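Local coordinates for protein aspartate semialdehyde dehydrogenase (Francisella tularensis subsp. tularensis, PDB 4WOJ) that probably catalyses the NADPH-dependent reductive dephosphorylation of L-aspartyl-4-phosphate to L-aspartate semialdehyde, a step on the way to lysine, methionine and threonine, at residues V10-W15 and D34-T39; D73-C78 and G98-A103; E82-I87 and D102-L107; D112-L117 and N131-F136. One frame throughout, in Å; residues are numbered along the deposited sequence.

How the contacts relate
Contacts 1, 2 and 4 are alternate strand pairings across one parallel sheet, and contact 3 lies at the C-terminal end of contact 2. The centre of contact 2 lies about 10 Å from that of contact 1 and about 11 Å from that of contact 4. Strand 74-77 joins contacts 1 and 2 through a probable bond from G11 N to I74 O (2.8 Å), and F136 N approaches W100 O at 2.9 Å between contacts 2 and 4. D102 and A103 belong to both contact 2 and contact 3. The side chain of A103 is about 10 Å from that of C141, the predicted acyl-thioester cysteine, whereas contacts 1 and 4 lie away from the predicted catalytic residues.

Contact 1 (V10-W15 and D34-T39)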
loop_
_atom_site.group_PDB
_atom_site.type_symbol
_atom_site.label_atom_id
_atom_site.label_comp_id
_atom_site.label_asym_id
_atom_site.label_seq_id
_atom_site.Cartn_x
_atom_site.Cartn_y
_atom_site.Cartn_z
ATOM N N VAL B 10 -2.092 34.186 -22.481
ATOM C CA VAL B 10 -2.220 33.163 -21.453
ATOM C C VAL B 10 -1.255 33.415 -20.327
ATOM O O VAL B 10 -0.051 33.527 -20.548
ATOM C CB VAL B 10 -1.929 31.757 -21.994
ATOM C CG1 VAL B 10 -2.428 30.710 -21.009
ATOM C CG2 VAL B 10 -2.584 31.556 -23.344
ATOM N N GLY B 11 -1.798 33.459 -19.114
ATOM C CA GLY B 11 -1.016 33.728 -17.911
ATOM C C GLY B 11 -0.847 32.454 -17.115
ATOM O O GLY B 11 -1.750 31.629 -17.054
ATOM N N PHE B 12 0.328 32.290 -16.526
ATOM C CA PHE B 12 0.653 31.089 -15.770
ATOM C C PHE B 12 0.967 31.413 -14.307
ATOM O O PHE B 12 1.911 32.147 -14.012
ATOM C CB PHE B 12 1.832 30.355 -16.430
ATOM C CG PHE B 12 1.510 29.850 -17.798
ATOM C CD1 PHE B 12 0.867 28.616 -17.967
ATOM C CD2 PHE B 12 1.761 30.634 -18.911
ATOM C CE1 PHE B 12 0.522 28.165 -19.241
ATOM C CE2 PHE B 12 1.434 30.187 -20.188
ATOM C CZ PHE B 12 0.802 28.956 -20.354
ATOM N N ILE B 13 0.146 30.865 -13.407
ATOM C CA ILE B 13 0.429 30.889 -11.964
ATOM C C ILE B 13 0.730 29.465 -11.472
ATOM O O ILE B 13 0.140 28.522 -11.938
ATOM C CB ILE B 13 -0.735 31.493 -11.164
ATOM C CG1 ILE B 13 -1.352 32.679 -11.914
ATOM C CG2 ILE B 13 -0.237 31.965 -9.806
ATOM C CD1 ILE B 13 -2.550 32.344 -12.762
ATOM N N GLY B 14 1.664 29.309 -10.546
ATOM C CA GLY B 14 1.992 27.982 -9.991
ATOM C C GLY B 14 3.214 27.301 -10.594
ATOM O O GLY B 14 3.588 26.200 -10.168
ATOM N N TRP B 15 3.855 27.964 -11.560
ATOM C CA TRP B 15 4.841 27.297 -12.435
ATOM C C TRP B 15 6.158 26.902 -11.761
ATOM O O TRP B 15 6.907 26.104 -12.304
ATOM C CB TRP B 15 5.137 28.157 -13.666
ATOM C CG TRP B 15 5.490 29.547 -13.353
ATOM C CD1 TRP B 15 4.640 30.613 -13.288
ATOM C CD2 TRP B 15 6.777 30.036 -13.037
ATOM N NE1 TRP B 15 5.321 31.748 -12.953
ATOM C CE2 TRP B 15 6.645 31.423 -12.794
ATOM C CE3 TRP B 15 8.046 29.442 -12.936
ATOM C CZ2 TRP B 15 7.728 32.218 -12.468
ATOM C CZ3 TRP B 15 9.115 30.227 -12.605
ATOM C CH2 TRP B 15 8.954 31.610 -12.378
ATOM N N ASP B 34 3.695 27.733 -28.914
ATOM C CA ASP B 34 3.764 28.255 -30.284
ATOM C C ASP B 34 2.745 29.332 -30.651
ATOM O O ASP B 34 3.108 30.306 -31.327
ATOM C CB ASP B 34 3.767 27.133 -31.328
ATOM C CG ASP B 34 5.099 26.402 -31.385
ATOM O OD1 ASP B 34 5.886 26.508 -30.433
ATOM O OD2 ASP B 34 5.371 25.708 -32.371
ATOM N N CYS B 35 1.501 29.201 -30.217
ATOM C CA CYS B 35 0.454 30.111 -30.726
ATOM C C CYS B 35 -0.273 30.880 -29.651
ATOM O O CYS B 35 -1.479 31.102 -29.731
ATOM C CB CYS B 35 -0.545 29.330 -31.567
ATOM S SG CYS B 35 0.270 28.529 -32.948
ATOM N N ILE B 36 0.485 31.308 -28.658
ATOM C CA ILE B 36 -0.049 32.037 -27.537
ATOM C C ILE B 36 0.968 33.062 -27.084
ATOM O O ILE B 36 2.152 32.955 -27.419
ATOM C CB ILE B 36 -0.325 31.075 -26.366
ATOM C CG1 ILE B 36 0.955 30.309 -25.996
ATOM C CG2 ILE B 36 -1.427 30.082 -26.721
ATOM C CD1 ILE B 36 0.910 29.705 -24.618
ATOM N N LEU B 37 0.511 34.040 -26.312
ATOM C CA LEU B 37 1.400 35.048 -25.722
ATOM C C LEU B 37 1.534 34.794 -24.219
ATOM O O LEU B 37 0.757 35.307 -23.414
ATOM C CB LEU B 37 0.892 36.481 -26.018
ATOM C CG LEU B 37 0.644 36.788 -27.508
ATOM C CD1 LEU B 37 0.073 38.182 -27.743
ATOM C CD2 LEU B 37 1.939 36.605 -28.293
ATOM N N PRO B 38 2.519 33.996 -23.825
ATOM C CA PRO B 38 2.568 33.659 -22.421
ATOM C C PRO B 38 2.940 34.837 -21.548
ATOM O O PRO B 38 3.666 35.720 -21.983
ATOM C CB PRO B 38 3.656 32.586 -22.344
ATOM C CG PRO B 38 3.843 32.119 -23.740
ATOM C CD PRO B 38 3.592 33.337 -24.572
ATOM N N THR B 39 2.424 34.838 -20.329
ATOM C CA THR B 39 2.851 35.756 -19.302
ATOM C C THR B 39 2.968 34.968 -18.015
ATOM O O THR B 39 2.096 34.183 -17.693
ATOM C CB THR B 39 1.857 36.910 -19.155
ATOM O OG1 THR B 39 1.827 37.650 -20.379
ATOM C CG2 THR B 39 2.238 37.827 -18.014
#
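V10-F12 and I36-T39 form a buried parallel strand pairing inside the sheet of the N-terminal domain, where strand 8-13 lies beside strand 36-42. Three backbone bonds hold it. V10 uses both of its polar groups: its N reaches L37 O at 3.2 Å, and its O accepts from T39 N at 2.8 Å. P38 sits between those two partners, a place that asks for no N-H across this pair and so suits proline. F12 N then binds T39 O at 2.8 Å. G11, whose CA comes 3.2 Å from T39 O, needs only its backbone here and is bonded to I74 on its other side.

These strands and helix 18-30 make a beta-alpha-beta unit. The turn after strand 8-13 begins at G14, whose phi of 99° suits a residue without CB, and it matches the glycine-rich loop that opens Rossmann dinucleotide-binding domains.

V10 and P38 point to the same side of the sheet. There V10 CG2 meets I36 CB at 3.8 Å; the CG2 branch of the isoleucine, anti to its carbonyl carbon, lies 3.9 Å from the same V10 CG2. The F12 ring presents its edge, with CE2 3.9 Å from P38 CB and the two side chains lying side by side. M27 of helix 18-30 packs on F12, and L365 of helix 354-369 on V10.

Contact 2 (D73-C78 and G98-A103); sequences DILLSC and GFWIDA
Strands 74-77 and 99-102 run parallel in close register, and the pairing is tightest at its middle, where both polar groups of the L75 backbone bind strand 99-102. I101 N donates to L75 O at 3.0 Å, almost straight (174°), and L75 N to F99 O at 2.9 Å. S77 N continues the ladder to I101 O. I74, L76, F99 and I101 line one face of the sheet; there I101 CD1 touches I74 CG2 at 3.8 Å, while its CG2 lies against L76 CG. Branched and long aliphatic chains suit this buried face, with no polar group to satisfy.

On the other face the W100 ring turns its edge to L75 CD1, 4.2 Å from CZ3. With CG anti to the backbone N (chi1 176°), the indole starts toward the D102 side, where NE1 donates to D102 OD2 at 3.0 Å from above the carboxylate plane; OD2 also bonds to T84 OG1. S77 is compact enough to lie near the indole, and its OG is bound by Q79 N.

At the looser D73-G98 end F99 N reaches D73 O at 3.2 Å, and G98, lacking CB, lets that oxygen approach its CA; at the other, partly exposed end A103 N binds S77 O. Helix 354-369 packs on I74, F99 and I101, helix 81-93 on L75 and W100, and strands 8-13 and 135-138 flank the pair.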
loop_
_atom_site.group_PDB
_atom_site.type_symbol
_atom_site.label_atom_id
_atom_site.label_comp_id
_atom_site.label_asym_id
_atom_site.label_seq_id
_atom_site.Cartn_x
_atom_site.Cartn_y
_atom_site.Cartn_z
ATOM N N ASP B 73 -6.403 36.370 -21.504
ATOM C CA ASP B 73 -7.553 35.676 -22.037
ATOM C C ASP B 73 -7.848 34.371 -21.269
ATOM O O ASP B 73 -9.006 33.902 -21.193
ATOM C CB ASP B 73 -7.304 35.358 -23.495
ATOM C CG ASP B 73 -7.278 36.598 -24.345
ATOM O OD1 ASP B 73 -8.373 37.178 -24.531
ATOM O OD2 ASP B 73 -6.166 37.022 -24.790
ATOM N N ILE B 74 -6.770 33.809 -20.729
ATOM C CA ILE B 74 -6.771 32.529 -20.070
ATOM C C ILE B 74 -5.712 32.550 -18.983
ATOM O O ILE B 74 -4.571 32.947 -19.217
ATOM C CB ILE B 74 -6.423 31.379 -21.047
ATOM C CG1 ILE B 74 -7.425 31.311 -22.206
ATOM C CG2 ILE B 74 -6.386 30.034 -20.307
ATOM C CD1 ILE B 74 -7.170 30.155 -23.165
ATOM N N LEU B 75 -6.085 32.076 -17.799
ATOM C CA LEU B 75 -5.140 31.916 -16.703
ATOM C C LEU B 75 -5.102 30.456 -16.294
ATOM O O LEU B 75 -6.124 29.772 -16.301
ATOM C CB LEU B 75 -5.550 32.772 -15.513
ATOM C CG LEU B 75 -5.579 34.284 -15.783
ATOM C CD1 LEU B 75 -6.292 34.981 -14.647
ATOM C CD2 LEU B 75 -4.158 34.829 -15.955
ATOM N N LEU B 76 -3.908 29.978 -15.961
ATOM C CA LEU B 76 -3.715 28.585 -15.611
ATOM C C LEU B 76 -2.933 28.463 -14.298
ATOM O O LEU B 76 -1.724 28.771 -14.236
ATOM C CB LEU B 76 -2.996 27.867 -16.746
ATOM C CG LEU B 76 -3.138 26.349 -16.739
ATOM C CD1 LEU B 76 -2.873 25.834 -18.145
ATOM C CD2 LEU B 76 -2.197 25.713 -15.724
ATOM N N SER B 77 -3.623 27.989 -13.259
ATOM C CA SER B 77 -3.047 27.987 -11.901
ATOM C C SER B 77 -2.704 26.587 -11.413
ATOM O O SER B 77 -3.536 25.704 -11.446
ATOM C CB SER B 77 -3.994 28.652 -10.896
ATOM O OG SER B 77 -3.381 28.703 -9.616
ATOM N N CYS B 78 -1.460 26.417 -10.986
ATOM C CA CYS B 78 -1.042 25.288 -10.188
ATOM C C CYS B 78 -0.722 25.787 -8.779
ATOM O O CYS B 78 0.007 25.138 -8.021
ATOM C CB CYS B 78 0.209 24.651 -10.784
ATOM S SG CYS B 78 0.009 24.115 -12.482
ATOM N N GLY B 98 -12.718 35.550 -18.778
ATOM C CA GLY B 98 -11.821 34.605 -19.396
ATOM C C GLY B 98 -11.825 33.228 -18.752
ATOM O O GLY B 98 -12.463 32.994 -17.719
ATOM N N PHE B 99 -11.092 32.314 -19.379
ATOM C CA PHE B 99 -11.008 30.931 -18.919
ATOM C C PHE B 99 -10.037 30.742 -17.776
ATOM O O PHE B 99 -8.888 31.171 -17.820
ATOM C CB PHE B 99 -10.601 30.009 -20.049
ATOM C CG PHE B 99 -11.562 29.985 -21.188
ATOM C CD1 PHE B 99 -11.425 30.877 -22.242
ATOM C CD2 PHE B 99 -12.549 29.036 -21.241
ATOM C CE1 PHE B 99 -12.286 30.837 -23.325
ATOM C CE2 PHE B 99 -13.409 28.983 -22.309
ATOM C CZ PHE B 99 -13.282 29.880 -23.358
ATOM N N TRP B 100 -10.531 30.084 -16.746
ATOM C CA TRP B 100 -9.753 29.775 -15.565
ATOM C C TRP B 100 -9.568 28.260 -15.567
ATOM O O TRP B 100 -10.530 27.496 -15.403
ATOM C CB TRP B 100 -10.517 30.229 -14.325
ATOM C CG TRP B 100 -9.892 29.891 -13.043
ATOM C CD1 TRP B 100 -10.121 28.789 -12.306
ATOM C CD2 TRP B 100 -8.958 30.685 -12.306
ATOM N NE1 TRP B 100 -9.373 28.826 -11.156
ATOM C CE2 TRP B 100 -8.661 29.988 -11.125
ATOM C CE3 TRP B 100 -8.342 31.925 -12.527
ATOM C CZ2 TRP B 100 -7.757 30.479 -10.163
ATOM C CZ3 TRP B 100 -7.460 32.424 -11.563
ATOM C CH2 TRP B 100 -7.167 31.697 -10.409
ATOM N N ILE B 101 -8.331 27.839 -15.797
ATOM C CA ILE B 101 -7.967 26.431 -15.740
ATOM C C ILE B 101 -7.212 26.265 -14.424
ATOM O O ILE B 101 -6.273 26.993 -14.153
ATOM C CB ILE B 101 -7.110 26.007 -16.956
ATOM C CG1 ILE B 101 -7.910 26.145 -18.249
ATOM C CG2 ILE B 101 -6.668 24.568 -16.833
ATOM C CD1 ILE B 101 -7.051 26.336 -19.480
ATOM N N ASP B 102 -7.628 25.311 -13.606
ATOM C CA ASP B 102 -7.080 25.191 -12.257
ATOM C C ASP B 102 -6.819 23.763 -11.831
ATOM O O ASP B 102 -7.658 22.871 -12.086
ATOM C CB ASP B 102 -8.098 25.777 -11.286
ATOM C CG ASP B 102 -7.485 26.151 -9.930
ATOM O OD1 ASP B 102 -6.345 25.690 -9.600
ATOM O OD2 ASP B 102 -8.182 26.906 -9.200
ATOM N N ALA B 103 -5.707 23.569 -11.123
ATOM C CA ALA B 103 -5.376 22.266 -10.480
ATOM C C ALA B 103 -6.034 22.049 -9.113
ATOM O O ALA B 103 -6.433 20.918 -8.766
ATOM C CB ALA B 103 -3.877 22.078 -10.334
#

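Contact 3 (E82-I87 and D102-L107); sequences EYTKEI and DAASTL
T84, in the first turn of helix 81-93, meets D102 tip to tip. T84 OG1 lies 2.7 Å from D102 OD2, with G80 O as a second polar neighbour of the hydroxyl, so a small beta-branched alcohol suits this buried place. A chi1 of -55° sets OG1 anti to the carbonyl carbon and leaves the methyl CG2 anti to the backbone N; CG2 lies beside D102 OD2 and also reaches L107 CD1 at 3.8 Å. T84 CB faces T106 OG1, and A104 CB rests near T84 OG1.

K85 follows, exposed. Its methylene CG touches T106 CG2 at 4.0 Å, which uses only the aliphatic part of the lysine at this position.

The loop side is shaped by D102 itself. Its OD1 accepts from A104 N at 2.9 Å, from well above the carboxylate plane, and this Asx turn bends the chain as it leaves strand 99-102.

Around the contact, W100 of strand 99-102 packs on both T84 and L107, I137 of strand 135-138 on D102 and L107, and S77 of strand 74-77 on D102, so the helix start and the loop close over the C-terminal ends of these strands.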
loop_
_atom_site.group_PDB
_atom_site.type_symbol
_atom_site.label_atom_id
_atom_site.label_comp_id
_atom_site.label_asym_id
_atom_site.label_seq_id
_atom_site.Cartn_x
_atom_site.Cartn_y
_atom_site.Cartn_z
ATOM N N GLU B 82 -5.704 27.991 -1.606
ATOM C CA GLU B 82 -5.623 29.283 -0.859
ATOM C C GLU B 82 -5.584 30.449 -1.840
ATOM O O GLU B 82 -6.175 31.501 -1.604
ATOM C CB GLU B 82 -4.410 29.373 0.082
ATOM C CG GLU B 82 -4.424 28.398 1.258
ATOM C CD GLU B 82 -3.725 28.964 2.495
ATOM O OE1 GLU B 82 -2.479 28.846 2.586
ATOM O OE2 GLU B 82 -4.417 29.541 3.375
ATOM N N TYR B 83 -4.896 30.235 -2.952
ATOM C CA TYR B 83 -4.728 31.256 -3.973
ATOM C C TYR B 83 -5.961 31.365 -4.813
ATOM O O TYR B 83 -6.369 32.451 -5.184
ATOM C CB TYR B 83 -3.528 30.936 -4.866
ATOM C CG TYR B 83 -3.306 31.948 -5.985
ATOM C CD1 TYR B 83 -2.549 33.087 -5.778
ATOM C CD2 TYR B 83 -3.841 31.747 -7.253
ATOM C CE1 TYR B 83 -2.331 33.998 -6.801
ATOM C CE2 TYR B 83 -3.638 32.655 -8.278
ATOM C CZ TYR B 83 -2.884 33.776 -8.052
ATOM O OH TYR B 83 -2.662 34.684 -9.069
ATOM N N THR B 84 -6.556 30.241 -5.153
ATOM C CA THR B 84 -7.793 30.288 -5.917
ATOM C C THR B 84 -8.858 30.976 -5.087
ATOM O O THR B 84 -9.689 31.702 -5.607
ATOM C CB THR B 84 -8.281 28.886 -6.294
ATOM O OG1 THR B 84 -7.235 28.202 -6.994
ATOM C CG2 THR B 84 -9.526 28.965 -7.169
ATOM N N LYS B 85 -8.812 30.732 -3.786
ATOM C CA LYS B 85 -9.755 31.331 -2.859
ATOM C C LYS B 85 -9.613 32.822 -2.712
ATOM O O LYS B 85 -10.601 33.550 -2.660
ATOM C CB LYS B 85 -9.634 30.681 -1.500
ATOM C CG LYS B 85 -10.776 29.719 -1.262
ATOM C CD LYS B 85 -10.862 29.358 0.207
ATOM C CE LYS B 85 -10.365 27.935 0.440
ATOM N NZ LYS B 85 -9.451 27.857 1.609
ATOM N N GLU B 86 -8.378 33.284 -2.666
ATOM C CA GLU B 86 -8.131 34.704 -2.567
ATOM C C GLU B 86 -8.616 35.394 -3.831
ATOM O O GLU B 86 -9.212 36.457 -3.787
ATOM C CB GLU B 86 -6.626 34.934 -2.403
ATOM C CG GLU B 86 -6.146 36.368 -2.618
ATOM C CD GLU B 86 -5.838 37.061 -1.315
ATOM O OE1 GLU B 86 -5.260 36.405 -0.420
ATOM O OE2 GLU B 86 -6.190 38.254 -1.182
ATOM N N ILE B 87 -8.369 34.772 -4.969
ATOM C CA ILE B 87 -8.259 35.559 -6.189
ATOM C C ILE B 87 -9.261 35.313 -7.260
ATOM O O ILE B 87 -9.547 36.233 -8.024
ATOM C CB ILE B 87 -6.873 35.406 -6.825
ATOM C CG1 ILE B 87 -5.974 36.473 -6.242
ATOM C CG2 ILE B 87 -6.939 35.617 -8.331
ATOM C CD1 ILE B 87 -4.533 36.078 -6.196
ATOM N N ASP B 102 -7.628 25.311 -13.606
ATOM C CA ASP B 102 -7.080 25.191 -12.257
ATOM C C ASP B 102 -6.819 23.763 -11.831
ATOM O O ASP B 102 -7.658 22.871 -12.086
ATOM C CB ASP B 102 -8.098 25.777 -11.286
ATOM C CG ASP B 102 -7.485 26.151 -9.930
ATOM O OD1 ASP B 102 -6.345 25.690 -9.600
ATOM O OD2 ASP B 102 -8.182 26.906 -9.200
ATOM N N ALA B 103 -5.707 23.569 -11.123
ATOM C CA ALA B 103 -5.376 22.266 -10.480
ATOM C C ALA B 103 -6.034 22.049 -9.113
ATOM O O ALA B 103 -6.433 20.918 -8.766
ATOM C CB ALA B 103 -3.877 22.078 -10.334
ATOM N N ALA B 104 -6.162 23.127 -8.356
ATOM C CA ALA B 104 -6.691 23.043 -7.007
ATOM C C ALA B 104 -8.135 22.552 -7.044
ATOM O O ALA B 104 -8.783 22.573 -8.079
ATOM C CB ALA B 104 -6.594 24.392 -6.318
ATOM N N SER B 105 -8.622 22.082 -5.904
ATOM C CA SER B 105 -9.911 21.383 -5.821
ATOM C C SER B 105 -11.107 22.238 -5.495
ATOM O O SER B 105 -12.260 21.762 -5.488
ATOM C CB SER B 105 -9.804 20.330 -4.744
ATOM O OG SER B 105 -9.389 20.939 -3.549
ATOM N N THR B 106 -10.812 23.500 -5.219
ATOM C CA THR B 106 -11.761 24.454 -4.667
ATOM C C THR B 106 -13.035 24.510 -5.485
ATOM O O THR B 106 -14.148 24.410 -4.964
ATOM C CB THR B 106 -11.128 25.845 -4.693
ATOM O OG1 THR B 106 -9.740 25.751 -4.315
ATOM C CG2 THR B 106 -11.830 26.762 -3.765
ATOM N N LEU B 107 -12.854 24.661 -6.787
ATOM C CA LEU B 107 -13.981 24.844 -7.682
ATOM C C LEU B 107 -14.551 23.563 -8.278
ATOM O O LEU B 107 -15.491 23.651 -9.045
ATOM C CB LEU B 107 -13.565 25.804 -8.809
ATOM C CG LEU B 107 -13.183 27.215 -8.323
ATOM C CD1 LEU B 107 -12.462 28.029 -9.394
ATOM C CD2 LEU B 107 -14.409 27.966 -7.814
#

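Contact 4 (D112-L117 and N131-F136)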
loop_
_atom_site.group_PDB
_atom_site.type_symbol
_atom_site.label_atom_id
_atom_site.label_comp_id
_atom_site.label_asym_id
_atom_site.label_seq_id
_atom_site.Cartn_x
_atom_site.Cartn_y
_atom_site.Cartn_z
ATOM N N ASP B 112 -21.118 25.482 -12.336
ATOM C CA ASP B 112 -20.430 26.217 -13.406
ATOM C C ASP B 112 -19.113 25.573 -13.846
ATOM O O ASP B 112 -18.716 25.738 -14.991
ATOM C CB ASP B 112 -20.206 27.675 -12.981
ATOM C CG ASP B 112 -21.522 28.448 -12.847
ATOM O OD1 ASP B 112 -22.520 28.071 -13.530
ATOM O OD2 ASP B 112 -21.554 29.416 -12.046
ATOM N N SER B 113 -18.462 24.847 -12.942
ATOM C CA SER B 113 -17.192 24.177 -13.239
ATOM C C SER B 113 -17.395 22.911 -14.081
ATOM O O SER B 113 -18.422 22.234 -13.984
ATOM C CB SER B 113 -16.426 23.817 -11.951
ATOM O OG SER B 113 -15.914 24.962 -11.256
ATOM N N THR B 114 -16.409 22.626 -14.926
ATOM C CA THR B 114 -16.283 21.357 -15.650
ATOM C C THR B 114 -14.968 20.710 -15.223
ATOM O O THR B 114 -13.914 21.374 -15.168
ATOM C CB THR B 114 -16.302 21.557 -17.169
ATOM O OG1 THR B 114 -17.440 22.350 -17.542
ATOM C CG2 THR B 114 -16.377 20.228 -17.886
ATOM N N LEU B 115 -15.049 19.443 -14.820
ATOM C CA LEU B 115 -13.862 18.682 -14.424
ATOM C C LEU B 115 -13.245 18.182 -15.715
ATOM O O LEU B 115 -14.003 17.688 -16.578
ATOM C CB LEU B 115 -14.196 17.492 -13.529
ATOM C CG LEU B 115 -14.431 17.789 -12.046
ATOM C CD1 LEU B 115 -14.967 16.579 -11.290
ATOM C CD2 LEU B 115 -13.152 18.250 -11.387
ATOM N N VAL B 116 -11.915 18.321 -15.870
ATOM C CA VAL B 116 -11.289 17.936 -17.136
ATOM C C VAL B 116 -10.481 16.630 -17.093
ATOM O O VAL B 116 -9.547 16.461 -16.308
ATOM C CB VAL B 116 -10.379 19.056 -17.743
ATOM C CG1 VAL B 116 -11.206 20.298 -18.031
ATOM C CG2 VAL B 116 -9.223 19.407 -16.836
ATOM N N LEU B 117 -10.849 15.716 -17.979
ATOM C CA LEU B 117 -10.058 14.528 -18.247
ATOM C C LEU B 117 -10.471 14.046 -19.642
ATOM O O LEU B 117 -11.319 13.151 -19.814
ATOM C CB LEU B 117 -10.282 13.473 -17.178
ATOM C CG LEU B 117 -9.405 12.214 -17.235
ATOM C CD1 LEU B 117 -7.961 12.543 -17.015
ATOM C CD2 LEU B 117 -9.874 11.228 -16.176
ATOM N N ASN B 131 -21.088 26.507 -24.395
ATOM C CA ASN B 131 -22.220 27.105 -23.675
ATOM C C ASN B 131 -21.809 28.294 -22.816
ATOM O O ASN B 131 -22.545 28.708 -21.914
ATOM C CB ASN B 131 -22.967 26.051 -22.838
ATOM C CG ASN B 131 -24.025 25.312 -23.647
ATOM O OD1 ASN B 131 -23.747 24.304 -24.289
ATOM N ND2 ASN B 131 -25.247 25.800 -23.604
ATOM N N GLY B 132 -20.646 28.857 -23.114
ATOM C CA GLY B 132 -20.148 30.044 -22.424
ATOM C C GLY B 132 -19.659 29.770 -21.019
ATOM O O GLY B 132 -19.636 30.664 -20.190
ATOM N N LYS B 133 -19.266 28.528 -20.756
ATOM C CA LYS B 133 -18.651 28.172 -19.472
ATOM C C LYS B 133 -17.168 28.447 -19.510
ATOM O O LYS B 133 -16.520 28.313 -20.538
ATOM C CB LYS B 133 -18.920 26.723 -19.115
ATOM C CG LYS B 133 -20.230 26.526 -18.388
ATOM C CD LYS B 133 -20.746 25.151 -18.689
ATOM C CE LYS B 133 -21.742 24.704 -17.649
ATOM N NZ LYS B 133 -22.083 23.270 -17.835
ATOM N N LYS B 134 -16.640 28.897 -18.374
ATOM C CA LYS B 134 -15.276 29.408 -18.316
ATOM C C LYS B 134 -14.356 28.746 -17.283
ATOM O O LYS B 134 -13.156 29.111 -17.190
ATOM C CB LYS B 134 -15.297 30.928 -18.052
ATOM C CG LYS B 134 -16.274 31.717 -18.897
ATOM C CD LYS B 134 -15.777 31.920 -20.315
ATOM C CE LYS B 134 -16.928 32.064 -21.298
ATOM N NZ LYS B 134 -16.527 31.754 -22.692
ATOM N N ASP B 135 -14.884 27.826 -16.478
ATOM C CA ASP B 135 -14.091 27.222 -15.387
ATOM C C ASP B 135 -13.843 25.730 -15.577
ATOM O O ASP B 135 -14.763 24.909 -15.563
ATOM C CB ASP B 135 -14.761 27.444 -14.028
ATOM C CG ASP B 135 -14.643 28.887 -13.542
ATOM O OD1 ASP B 135 -13.600 29.543 -13.836
ATOM O OD2 ASP B 135 -15.576 29.361 -12.840
ATOM N N PHE B 136 -12.567 25.394 -15.722
ATOM C CA PHE B 136 -12.140 24.047 -16.071
ATOM C C PHE B 136 -11.083 23.574 -15.105
ATOM O O PHE B 136 -9.962 24.095 -15.073
ATOM C CB PHE B 136 -11.651 24.018 -17.512
ATOM C CG PHE B 136 -12.736 24.340 -18.514
ATOM C CD1 PHE B 136 -13.073 25.652 -18.770
ATOM C CD2 PHE B 136 -13.439 23.349 -19.141
ATOM C CE1 PHE B 136 -14.081 25.970 -19.646
ATOM C CE2 PHE B 136 -14.453 23.650 -20.032
ATOM C CZ PHE B 136 -14.781 24.969 -20.282
HETATM O O HOH W 1 -17.504 27.592 -11.028
#
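F136 CG and T114 OG1 each stand anti to their own carbonyl carbon (chi1 -64° and -51°), and the two side chains lie side by side. T114 CB comes 3.9 Å from F136 CD2. V116 crosses the phenylalanine at about a right angle; its CG1 lies at the ring edge, in plane, and meets F136 CB at 3.8 Å. Beta-branched residues suit the strand and give it a short apolar flank against the ring.

The backbone tie is T114 N to D135 O, at 2.9 Å and nearly straight. F136 CA adds a CA-H...O contact to T114 O at 3.3 Å.

On the opposite face of the sheet, S113 and D135 share a water, which donates to S113 OG at 3.1 Å and to D135 OD2 at 3.2 Å. The polar atoms of this buried pair have further partners: L107 O binds S113 OG, while R92 forms a salt bridge with D135 OD1, which also bonds to H88.

Toward the start of the pairing, K133 lays its CG against D112 O, 3.8 Å away. Just before it, G132 takes the positive phi of a Schellman motif that ends helix 118-130. That helix covers F136 with I125 and I129 and completes the beta-alpha-beta unit from strand 113-116, an edge strand of the sheet within this chain, to strand 135-138 of a Rossmann-type parallel sheet.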